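Local coordinates for translocator protein BipD (Burkholderia pseudomallei, PDB 3NFT) that is required for invasion of epithelial cells and probably regulates secretion of the effectors BipB and BipC and their insertion into the target cell membrane, at residues R72-T76 with Q152-D156; G146-Y150 with L191-Q195. All coordinates share one frame; numbering follows the deposited sequence.

Contact 1. Residues R72-T76 with Q152-D156; sequences RANLT and QSVAD
Asn74 OD1 takes two bonds from Thr76, in the turn that brings Leu75 against Ala155 and Asp156. Thr76 OG1 donates to Asn74 OD1 over 2.8 Å, and Thr76 N donates to the same atom over 3.1 Å. Both donors stand off the same face of the amide plane, the N about 40° out of it. This is an Asx turn, and the backbone bond caps the start of helix 76-103. Leu75 carries most of the contact. Its CG lies anti to its own carbonyl carbon (chi1 -58°), which sends the two methyls toward the helix. Leu75 CD1 rests squarely over the flat face of the Asp156 carboxylate, 3.5 Å from Asp156 CG, with the two side chains at about a right angle. Leu75 CD2 touches Ala155 CB at 3.8 Å. Ala73 CB meets Ala155 CB at 3.9 Å, so one small residue receives both side chains. The Gln152 chain is extended and carries its amide to Leu75. Gln152 NE2 comes within 3.2 Å of Leu75 O, but the angle is too poor for a hydrogen bond. The amide is instead held by helix 76-103, with NE2 bonded to Asp79 and OE1 to Arg82. These two bonds should fix how the amide is turned. Asp156 OD1 forms a salt bridge with Lys160, one turn further on. The loop after strand 66-68 thus lies against helix 121-160 just before helix 76-103 begins, while Phe78 of helix 76-103 and Phe54 of helix 41-56 also pack on Ala155.

Contact 2. Residues G146-Y150 with L191-Q195; sequences GLTKY and LPTMQ
The Tyr150 ring meets Leu191 obliquely, and the Pro192 ring lies against the backbone of the same helix. Here the edge strand 193-195 of a small three-stranded antiparallel sheet, with the loop leading into it, packs on helix 121-160, part of the predicted coiled coil. Leu191 CD2 approaches Tyr150 CD1 to 3.5 Å, and the two side chains run side by side in the same direction. Ile223, Leu228 and Ile261 also touch Tyr150, so strand 220-223 and helices 226-233 and 244-295 help to enclose it. The tyrosine CG is anti to the backbone N (chi1 158°), which swings the ring from the helix to the Leu191 end of the contact. Pro192 stands in the middle. Pro192 CG points at the helix backbone, 3.5 Å from Gly146 O and 4.0 Å from Tyr150 N. These two backbone atoms already form a helix hydrogen bond of 2.9 Å, Tyr150 N to Gly146 O, so the proline ring packs on a satisfied pair. The aliphatic start of Lys149 runs past the same ring, with Lys149 CG 4.0 Å from Pro192 CG, while the rest of its chain turns away. No hydrogen bond joins the two segments. The strand itself is tied to its own sheet, as Met194 bonds through its backbone to Val221. Met194 sends its bent side chain across to Leu147, where SD sits 3.6 Å from Leu147 CD2. Gly146 has no side chain in the way, and Met194 SD reaches to 3.8 Å from Gly146 CA.

In the fold
Both contacts use helix 121-160, and their centres are 15 Å apart. Along the chain the order is 72-76, 146-150, 152-156, 191-195, so the two contacts cross in sequence. On the helix, 146-150 and 152-156 nearly adjoin, with one residue between them. Contact 1 joins the helix to the loop before helix 76-103. Contact 2 joins it to a small sheet inserted later, between helices 121-160 and 244-295. The long helix of the predicted coiled coil is thus packed by both earlier and later parts of the chain. This fits a tip protein built on long helices, with smaller elements packed alongside.

Contact 1. Residues R72-T76 with Q152-D156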
loop_
_atom_site.group_PDB
_atom_site.type_symbol
_atom_site.label_atom_id
_atom_site.label_comp_id
_atom_site.label_asym_id
_atom_site.label_seq_id
_atom_site.Cartn_x
_atom_site.Cartn_y
_atom_site.Cartn_z
ATOM N N ARG A 72 6.057 -5.588 48.963
ATOM C CA ARG A 72 5.366 -4.567 48.175
ATOM C C ARG A 72 6.152 -4.261 46.903
ATOM O O ARG A 72 7.341 -4.584 46.800
ATOM C CB ARG A 72 5.157 -3.327 49.027
ATOM C CG ARG A 72 4.185 -3.627 50.197
ATOM C CD ARG A 72 4.236 -2.628 51.252
ATOM N NE ARG A 72 3.723 -3.085 52.559
ATOM C CZ ARG A 72 2.748 -2.536 53.268
ATOM N NH1 ARG A 72 2.097 -1.451 52.843
ATOM N NH2 ARG A 72 2.433 -3.075 54.443
ATOM N N ALA A 73 5.491 -3.600 45.955
ATOM C CA ALA A 73 6.034 -3.315 44.657
ATOM C C ALA A 73 6.711 -1.953 44.591
ATOM O O ALA A 73 6.146 -0.950 45.025
ATOM C CB ALA A 73 4.883 -3.382 43.585
ATOM N N ASN A 74 7.877 -1.891 43.951
ATOM C CA ASN A 74 8.532 -0.652 43.551
ATOM C C ASN A 74 7.839 -0.212 42.279
ATOM O O ASN A 74 8.082 -0.725 41.191
ATOM C CB ASN A 74 10.050 -0.875 43.331
ATOM C CG ASN A 74 10.761 0.341 42.817
ATOM O OD1 ASN A 74 10.144 1.385 42.594
ATOM N ND2 ASN A 74 12.106 0.221 42.609
ATOM N N LEU A 75 6.915 0.730 42.421
ATOM C CA LEU A 75 6.072 1.083 41.273
ATOM C C LEU A 75 6.836 1.838 40.174
ATOM O O LEU A 75 6.356 1.957 39.043
ATOM C CB LEU A 75 4.856 1.901 41.731
ATOM C CG LEU A 75 3.965 1.243 42.759
ATOM C CD1 LEU A 75 2.923 2.269 43.277
ATOM C CD2 LEU A 75 3.274 0.010 42.158
ATOM N N THR A 76 8.003 2.380 40.511
ATOM C CA THR A 76 8.776 3.104 39.513
ATOM C C THR A 76 9.204 2.202 38.344
ATOM O O THR A 76 9.504 2.718 37.263
ATOM C CB THR A 76 10.026 3.778 40.091
ATOM O OG1 THR A 76 11.046 2.803 40.399
ATOM C CG2 THR A 76 9.657 4.596 41.361
ATOM N N GLN A 152 0.180 -1.341 36.913
ATOM C CA GLN A 152 0.770 -0.545 37.962
ATOM C C GLN A 152 -0.191 -0.273 39.089
ATOM O O GLN A 152 0.161 -0.375 40.259
ATOM C CB GLN A 152 1.347 0.761 37.395
ATOM C CG GLN A 152 2.112 1.655 38.350
ATOM C CD GLN A 152 2.758 2.833 37.619
ATOM O OE1 GLN A 152 2.483 3.077 36.444
ATOM N NE2 GLN A 152 3.634 3.547 38.285
ATOM N N SER A 153 -1.429 0.073 38.741
ATOM C CA SER A 153 -2.411 0.425 39.758
ATOM C C SER A 153 -2.807 -0.806 40.582
ATOM O O SER A 153 -3.094 -0.701 41.772
ATOM C CB SER A 153 -3.645 1.085 39.121
ATOM O OG SER A 153 -4.420 0.158 38.388
ATOM N N VAL A 154 -2.778 -1.991 39.958
ATOM C CA VAL A 154 -3.032 -3.250 40.667
ATOM C C VAL A 154 -1.857 -3.551 41.607
ATOM O O VAL A 154 -2.035 -3.872 42.756
ATOM C CB VAL A 154 -3.317 -4.401 39.700
ATOM C CG1 VAL A 154 -3.459 -5.727 40.443
ATOM C CG2 VAL A 154 -4.577 -4.132 38.846
ATOM N N ALA A 155 -0.636 -3.355 41.123
ATOM C CA ALA A 155 0.522 -3.483 42.016
ATOM C C ALA A 155 0.479 -2.540 43.200
ATOM O O ALA A 155 0.840 -2.907 44.315
ATOM C CB ALA A 155 1.820 -3.325 41.216
ATOM N N ASP A 156 0.001 -1.316 42.958
ATOM C CA ASP A 156 -0.097 -0.285 43.969
ATOM C C ASP A 156 -1.114 -0.735 45.035
ATOM O O ASP A 156 -0.827 -0.748 46.223
ATOM C CB ASP A 156 -0.547 1.012 43.290
ATOM C CG ASP A 156 -0.422 2.247 44.164
ATOM O OD1 ASP A 156 -0.036 2.189 45.343
ATOM O OD2 ASP A 156 -0.747 3.336 43.618
#

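Contact 2. Residues G146-Y150 with L191-Q195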
loop_
_atom_site.group_PDB
_atom_site.type_symbol
_atom_site.label_atom_id
_atom_site.label_comp_id
_atom_site.label_asym_id
_atom_site.label_seq_id
_atom_site.Cartn_x
_atom_site.Cartn_y
_atom_site.Cartn_z
ATOM N N GLY A 146 -1.751 2.219 28.560
ATOM C CA GLY A 146 -2.935 2.089 29.412
ATOM C C GLY A 146 -2.942 0.804 30.208
ATOM O O GLY A 146 -3.247 0.775 31.407
ATOM N N LEU A 147 -2.620 -0.292 29.547
ATOM C CA LEU A 147 -2.590 -1.564 30.245
ATOM C C LEU A 147 -1.484 -1.582 31.305
ATOM O O LEU A 147 -1.645 -2.190 32.351
ATOM C CB LEU A 147 -2.489 -2.728 29.273
ATOM C CG LEU A 147 -3.837 -3.283 28.759
ATOM C CD1 LEU A 147 -4.601 -4.049 29.823
ATOM C CD2 LEU A 147 -4.752 -2.188 28.187
ATOM N N THR A 148 -0.367 -0.919 31.029
ATOM C CA THR A 148 0.699 -0.887 32.015
ATOM C C THR A 148 0.312 0.003 33.197
ATOM O O THR A 148 0.647 -0.285 34.339
ATOM C CB THR A 148 2.046 -0.458 31.394
ATOM O OG1 THR A 148 2.364 -1.363 30.315
ATOM C CG2 THR A 148 3.166 -0.475 32.437
ATOM N N LYS A 149 -0.407 1.093 32.927
ATOM C CA LYS A 149 -0.941 1.879 34.025
ATOM C C LYS A 149 -1.896 1.083 34.908
ATOM O O LYS A 149 -1.855 1.156 36.146
ATOM C CB LYS A 149 -1.633 3.119 33.467
ATOM C CG LYS A 149 -2.279 3.942 34.521
ATOM C CD LYS A 149 -1.329 4.606 35.484
ATOM C CE LYS A 149 -2.051 5.768 36.187
ATOM N NZ LYS A 149 -1.373 6.201 37.414
ATOM N N TYR A 150 -2.783 0.324 34.279
ATOM C CA TYR A 150 -3.644 -0.613 34.998
ATOM C C TYR A 150 -2.852 -1.582 35.859
ATOM O O TYR A 150 -3.114 -1.771 37.036
ATOM C CB TYR A 150 -4.488 -1.369 34.002
ATOM C CG TYR A 150 -5.073 -2.704 34.436
ATOM C CD1 TYR A 150 -5.980 -2.806 35.496
ATOM C CD2 TYR A 150 -4.783 -3.857 33.741
ATOM C CE1 TYR A 150 -6.535 -4.008 35.837
ATOM C CE2 TYR A 150 -5.335 -5.079 34.083
ATOM C CZ TYR A 150 -6.219 -5.155 35.139
ATOM O OH TYR A 150 -6.792 -6.361 35.459
ATOM N N LEU A 191 -10.087 2.919 36.194
ATOM C CA LEU A 191 -9.387 2.193 35.146
ATOM C C LEU A 191 -9.174 3.079 33.914
ATOM O O LEU A 191 -10.079 3.811 33.485
ATOM C CB LEU A 191 -10.130 0.914 34.758
ATOM C CG LEU A 191 -10.114 -0.176 35.830
ATOM C CD1 LEU A 191 -11.090 -1.300 35.470
ATOM C CD2 LEU A 191 -8.684 -0.719 36.059
ATOM N N PRO A 192 -7.964 3.043 33.337
ATOM C CA PRO A 192 -7.664 3.814 32.134
ATOM C C PRO A 192 -8.525 3.396 30.962
ATOM O O PRO A 192 -8.889 2.241 30.847
ATOM C CB PRO A 192 -6.201 3.452 31.828
ATOM C CG PRO A 192 -5.745 2.666 32.893
ATOM C CD PRO A 192 -6.853 2.180 33.739
ATOM N N THR A 193 -8.871 4.341 30.109
ATOM C CA THR A 193 -9.490 4.015 28.835
ATOM C C THR A 193 -8.564 4.499 27.734
ATOM O O THR A 193 -7.734 5.384 27.948
ATOM C CB THR A 193 -10.874 4.653 28.705
ATOM O OG1 THR A 193 -10.720 6.067 28.658
ATOM C CG2 THR A 193 -11.737 4.263 29.869
ATOM N N MET A 194 -8.670 3.885 26.567
ATOM C CA MET A 194 -7.782 4.184 25.474
ATOM C C MET A 194 -8.617 4.374 24.221
ATOM O O MET A 194 -9.655 3.752 24.069
ATOM C CB MET A 194 -6.803 3.028 25.300
ATOM C CG MET A 194 -5.842 2.824 26.492
ATOM S SD MET A 194 -5.643 1.088 26.962
ATOM C CE MET A 194 -7.092 0.856 27.967
ATOM N N GLN A 195 -8.164 5.254 23.343
ATOM C CA GLN A 195 -8.848 5.499 22.089
ATOM C C GLN A 195 -7.943 5.013 20.979
ATOM O O GLN A 195 -6.813 5.471 20.856
ATOM C CB GLN A 195 -9.132 6.993 21.920
ATOM C CG GLN A 195 -9.702 7.359 20.574
ATOM C CD GLN A 195 -11.072 6.767 20.349
ATOM O OE1 GLN A 195 -11.989 6.992 21.146
ATOM N NE2 GLN A 195 -11.221 5.996 19.269
#